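Long-range contact in IMPACT family member YigZ (Escherichia coli, PDB 1VI7), which is of uncertain function but probably binds anions and guanine nucleotides and may hydrolyse nucleoside triphosphates: residues 77-90 with 116-128. Numbering follows the deposited sequence.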
loop_
_atom_site.group_PDB
_atom_site.type_symbol
_atom_site.label_atom_id
_atom_site.label_comp_id
_atom_site.label_asym_id
_atom_site.label_seq_id
_atom_site.Cartn_x
_atom_site.Cartn_y
_atom_site.Cartn_z
ATOM N N GLU A 77 -3.861 13.995 20.794
ATOM C CA GLU A 77 -4.665 15.168 20.381
ATOM C C GLU A 77 -6.135 14.794 20.600
ATOM O O GLU A 77 -6.503 13.608 20.535
ATOM C CB GLU A 77 -4.359 15.575 18.971
ATOM C CG GLU A 77 -3.105 16.321 18.632
ATOM C CD GLU A 77 -2.920 17.670 19.279
ATOM O OE1 GLU A 77 -2.208 18.528 18.716
ATOM O OE2 GLU A 77 -3.460 17.866 20.398
ATOM N N PRO A 78 -6.981 15.753 20.911
ATOM C CA PRO A 78 -8.383 15.507 21.193
ATOM C C PRO A 78 -9.052 14.594 20.205
ATOM O O PRO A 78 -9.073 14.864 19.002
ATOM C CB PRO A 78 -9.009 16.870 21.250
ATOM C CG PRO A 78 -7.971 17.869 20.911
ATOM C CD PRO A 78 -6.636 17.193 21.030
ATOM N N ALA A 79 -9.719 13.562 20.656
ATOM C CA ALA A 79 -10.385 12.579 19.828
ATOM C C ALA A 79 -11.059 13.152 18.590
ATOM O O ALA A 79 -11.697 14.206 18.667
ATOM C CB ALA A 79 -11.395 11.792 20.657
ATOM N N GLY A 80 -10.926 12.473 17.462
ATOM C CA GLY A 80 -11.469 12.775 16.179
ATOM C C GLY A 80 -11.011 14.088 15.555
ATOM O O GLY A 80 -11.632 14.573 14.584
ATOM N N THR A 81 -9.901 14.642 16.037
ATOM C CA THR A 81 -9.406 15.933 15.586
ATOM C C THR A 81 -8.069 15.874 14.899
ATOM O O THR A 81 -7.638 16.871 14.300
ATOM C CB THR A 81 -9.413 16.917 16.782
ATOM O OG1 THR A 81 -9.998 18.168 16.398
ATOM C CG2 THR A 81 -8.036 17.145 17.347
ATOM N N ALA A 82 -7.326 14.785 15.040
ATOM C CA ALA A 82 -6.039 14.648 14.347
ATOM C C ALA A 82 -6.047 13.339 13.583
ATOM O O ALA A 82 -5.090 13.052 12.872
ATOM C CB ALA A 82 -4.837 14.708 15.293
ATOM N N GLY A 83 -7.073 12.498 13.659
ATOM C CA GLY A 83 -6.908 11.209 12.958
ATOM C C GLY A 83 -7.790 11.080 11.759
ATOM O O GLY A 83 -7.351 10.794 10.650
ATOM N N LYS A 84 -9.117 11.174 11.997
ATOM C CA LYS A 84 -10.062 11.007 10.893
ATOM C C LYS A 84 -9.877 12.058 9.826
ATOM O O LYS A 84 -9.739 11.695 8.654
ATOM C CB LYS A 84 -11.475 10.889 11.412
ATOM C CG LYS A 84 -12.012 9.492 11.647
ATOM N N PRO A 85 -9.803 13.337 10.162
ATOM C CA PRO A 85 -9.582 14.391 9.187
ATOM C C PRO A 85 -8.523 14.016 8.170
ATOM O O PRO A 85 -8.840 14.015 6.974
ATOM C CB PRO A 85 -9.157 15.576 10.018
ATOM C CG PRO A 85 -9.788 15.369 11.326
ATOM C CD PRO A 85 -9.928 13.882 11.519
ATOM N N MET A 86 -7.342 13.566 8.616
ATOM C CA MET A 86 -6.288 13.189 7.666
ATOM C C MET A 86 -6.640 11.937 6.896
ATOM O O MET A 86 -6.313 11.816 5.709
ATOM C CB MET A 86 -4.940 13.177 8.253
ATOM C CG MET A 86 -4.504 12.273 9.341
ATOM S SD MET A 86 -2.834 12.575 9.932
ATOM C CE MET A 86 -3.043 13.776 11.191
ATOM N N LEU A 87 -7.411 11.030 7.477
ATOM C CA LEU A 87 -7.815 9.837 6.690
ATOM C C LEU A 87 -8.716 10.226 5.539
ATOM O O LEU A 87 -8.540 9.786 4.374
ATOM C CB LEU A 87 -8.440 8.847 7.634
ATOM C CG LEU A 87 -8.999 7.506 7.255
ATOM C CD1 LEU A 87 -10.405 7.636 6.685
ATOM C CD2 LEU A 87 -8.065 6.765 6.299
ATOM N N ALA A 88 -9.668 11.137 5.747
ATOM C CA ALA A 88 -10.621 11.514 4.708
ATOM C C ALA A 88 -9.991 12.150 3.485
ATOM O O ALA A 88 -10.562 12.077 2.392
ATOM C CB ALA A 88 -11.729 12.329 5.300
ATOM N N GLN A 89 -8.878 12.847 3.668
ATOM C CA GLN A 89 -8.054 13.344 2.580
ATOM C C GLN A 89 -7.518 12.145 1.782
ATOM O O GLN A 89 -7.801 11.946 0.593
ATOM C CB GLN A 89 -6.933 14.221 3.113
ATOM C CG GLN A 89 -7.324 15.484 3.851
ATOM C CD GLN A 89 -8.133 16.454 3.038
ATOM O OE1 GLN A 89 -7.765 16.884 1.947
ATOM N NE2 GLN A 89 -9.340 16.782 3.487
ATOM N N LEU A 90 -6.921 11.165 2.479
ATOM C CA LEU A 90 -6.405 10.011 1.722
ATOM C C LEU A 90 -7.543 9.340 1.012
ATOM O O LEU A 90 -7.569 9.082 -0.202
ATOM C CB LEU A 90 -5.586 9.117 2.628
ATOM C CG LEU A 90 -4.588 9.842 3.555
ATOM C CD1 LEU A 90 -4.121 8.935 4.675
ATOM C CD2 LEU A 90 -3.371 10.349 2.802
ATOM N N LEU A 116 -7.154 22.525 15.181
ATOM C CA LEU A 116 -6.430 21.271 15.070
ATOM C C LEU A 116 -6.825 20.522 13.801
ATOM O O LEU A 116 -5.959 19.950 13.168
ATOM C CB LEU A 116 -6.721 20.341 16.260
ATOM C CG LEU A 116 -6.265 20.879 17.618
ATOM C CD1 LEU A 116 -6.542 19.868 18.693
ATOM C CD2 LEU A 116 -4.783 21.252 17.560
ATOM N N VAL A 117 -8.117 20.515 13.483
ATOM C CA VAL A 117 -8.607 19.867 12.280
ATOM C C VAL A 117 -7.995 20.483 11.040
ATOM O O VAL A 117 -7.553 19.743 10.152
ATOM C CB VAL A 117 -10.145 19.893 12.191
ATOM C CG1 VAL A 117 -10.637 19.568 10.785
ATOM C CG2 VAL A 117 -10.696 18.913 13.226
ATOM N N LYS A 118 -7.860 21.813 10.989
ATOM C CA LYS A 118 -7.261 22.408 9.792
ATOM C C LYS A 118 -5.750 22.200 9.761
ATOM O O LYS A 118 -5.105 22.299 8.700
ATOM C CB LYS A 118 -7.651 23.851 9.608
ATOM C CG LYS A 118 -9.031 24.259 10.048
ATOM C CD LYS A 118 -10.084 24.306 8.945
ATOM C CE LYS A 118 -11.487 24.377 9.543
ATOM N NZ LYS A 118 -11.686 25.602 10.389
ATOM N N ALA A 119 -5.150 21.826 10.883
ATOM C CA ALA A 119 -3.721 21.625 10.941
ATOM C C ALA A 119 -3.365 20.194 10.538
ATOM O O ALA A 119 -2.302 19.937 9.978
ATOM C CB ALA A 119 -3.160 21.956 12.300
ATOM N N TYR A 120 -4.275 19.280 10.800
ATOM C CA TYR A 120 -4.054 17.883 10.488
ATOM C C TYR A 120 -4.651 17.510 9.152
ATOM O O TYR A 120 -3.920 17.014 8.299
ATOM C CB TYR A 120 -4.615 17.030 11.625
ATOM C CG TYR A 120 -3.719 17.131 12.852
ATOM C CD1 TYR A 120 -2.465 16.530 12.807
ATOM C CD2 TYR A 120 -4.083 17.833 13.993
ATOM C CE1 TYR A 120 -1.619 16.618 13.887
ATOM C CE2 TYR A 120 -3.222 17.941 15.064
ATOM C CZ TYR A 120 -2.001 17.312 15.015
ATOM O OH TYR A 120 -1.125 17.382 16.073
ATOM N N GLY A 121 -5.960 17.687 9.002
ATOM C CA GLY A 121 -6.631 17.399 7.738
ATOM C C GLY A 121 -5.931 18.209 6.644
ATOM O O GLY A 121 -5.318 17.677 5.714
ATOM N N GLY A 122 -5.876 19.518 6.844
ATOM C CA GLY A 122 -5.217 20.445 5.959
ATOM C C GLY A 122 -3.774 20.108 5.643
ATOM O O GLY A 122 -3.255 20.455 4.586
ATOM N N GLY A 123 -3.034 19.620 6.633
ATOM C CA GLY A 123 -1.647 19.223 6.474
ATOM C C GLY A 123 -1.564 18.107 5.438
ATOM O O GLY A 123 -0.841 18.260 4.446
ATOM N N VAL A 124 -2.430 17.096 5.579
ATOM C CA VAL A 124 -2.418 16.007 4.594
ATOM C C VAL A 124 -2.887 16.532 3.241
ATOM O O VAL A 124 -2.266 16.224 2.201
ATOM C CB VAL A 124 -3.189 14.784 5.051
ATOM C CG1 VAL A 124 -3.156 13.626 4.079
ATOM C CG2 VAL A 124 -2.598 14.326 6.380
ATOM N N ASN A 125 -3.749 17.546 3.280
ATOM C CA ASN A 125 -4.203 18.165 2.057
ATOM C C ASN A 125 -3.092 18.839 1.262
ATOM O O ASN A 125 -3.070 18.736 0.032
ATOM C CB ASN A 125 -5.291 19.211 2.407
ATOM C CG ASN A 125 -5.938 19.723 1.124
ATOM O OD1 ASN A 125 -5.366 20.613 0.496
ATOM N ND2 ASN A 125 -7.020 19.077 0.739
ATOM N N GLN A 126 -2.189 19.550 1.912
ATOM C CA GLN A 126 -1.153 20.293 1.223
ATOM C C GLN A 126 -0.135 19.368 0.565
ATOM O O GLN A 126 0.350 19.596 -0.533
ATOM C CB GLN A 126 -0.425 21.226 2.194
ATOM C CG GLN A 126 -1.261 22.374 2.719
ATOM C CD GLN A 126 -1.964 23.093 1.574
ATOM O OE1 GLN A 126 -3.175 23.306 1.662
ATOM N NE2 GLN A 126 -1.226 23.288 0.485
ATOM N N ALA A 127 0.239 18.355 1.346
ATOM C CA ALA A 127 1.228 17.358 0.981
ATOM C C ALA A 127 0.773 16.639 -0.293
ATOM O O ALA A 127 1.508 16.400 -1.234
ATOM C CB ALA A 127 1.337 16.330 2.102
ATOM N N LEU A 128 -0.531 16.342 -0.250
ATOM C CA LEU A 128 -1.239 15.686 -1.317
ATOM C C LEU A 128 -1.170 16.457 -2.600
ATOM O O LEU A 128 -1.017 15.828 -3.653
ATOM C CB LEU A 128 -2.647 15.296 -0.916
ATOM C CG LEU A 128 -2.703 14.137 0.094
ATOM C CD1 LEU A 128 -4.098 13.969 0.625
ATOM C CD2 LEU A 128 -2.169 12.842 -0.525
#
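The hydroxyl of Tyr120 donates to Glu77, OH to OE1 3.1 Å, reaching the oxygen's anti lone pair from within the plane of its own ring; the carboxylate stands 81° to that plane. The Glu77 chain bends at chi2, which brings OE1 to the edge of the ring. The same OE1 also takes a salt bridge from Arg104 of strand 98-105, its stronger partner, so the buried carboxylate is gripped by a phenol and a guanidinium together. Ala82 sets its CB over the centre of one face of the ring, a CH-pi contact 3.5 Å from the centroid. Cutting Tyr120 back to an alanine would probably cost Glu77 one of its donors and leave Ala82 CB without the ring face it packs on.

Beside the ring, the methyls of Thr81 and Leu116 meet (CG2 to CD1 3.4 Å), while Thr81 OG1 has a weak hydrogen bond to Thr113, where helix 113-128 begins.

Farther along, the segment axes of helix 84-90 and helix 116-128 approach to 7.5 Å and run nearly parallel, at an angle of 25°. Gly121, without a side chain, lets its CA come close to Pro85 CB (3.9 Å), consistent with the close approach of the backbones here. Val124 packs against both Met86 and Leu90. Gln89 is a knob among Gly121, Val124, Asn125 and Leu128, and its OE1 accepts from Asn125 ND2 at 2.6 Å; the donor lies 34° from the Gln89 carbonyl plane, yet the bond leaves close to the amide plane of Asn125.

In this largely apolar seam of the UPF0029 region, one polar link thus ties the loop, the other helix 84-90, to helix 116-128, and the buried Glu77 charge is probably stabilised by Arg104 and Tyr120 acting together.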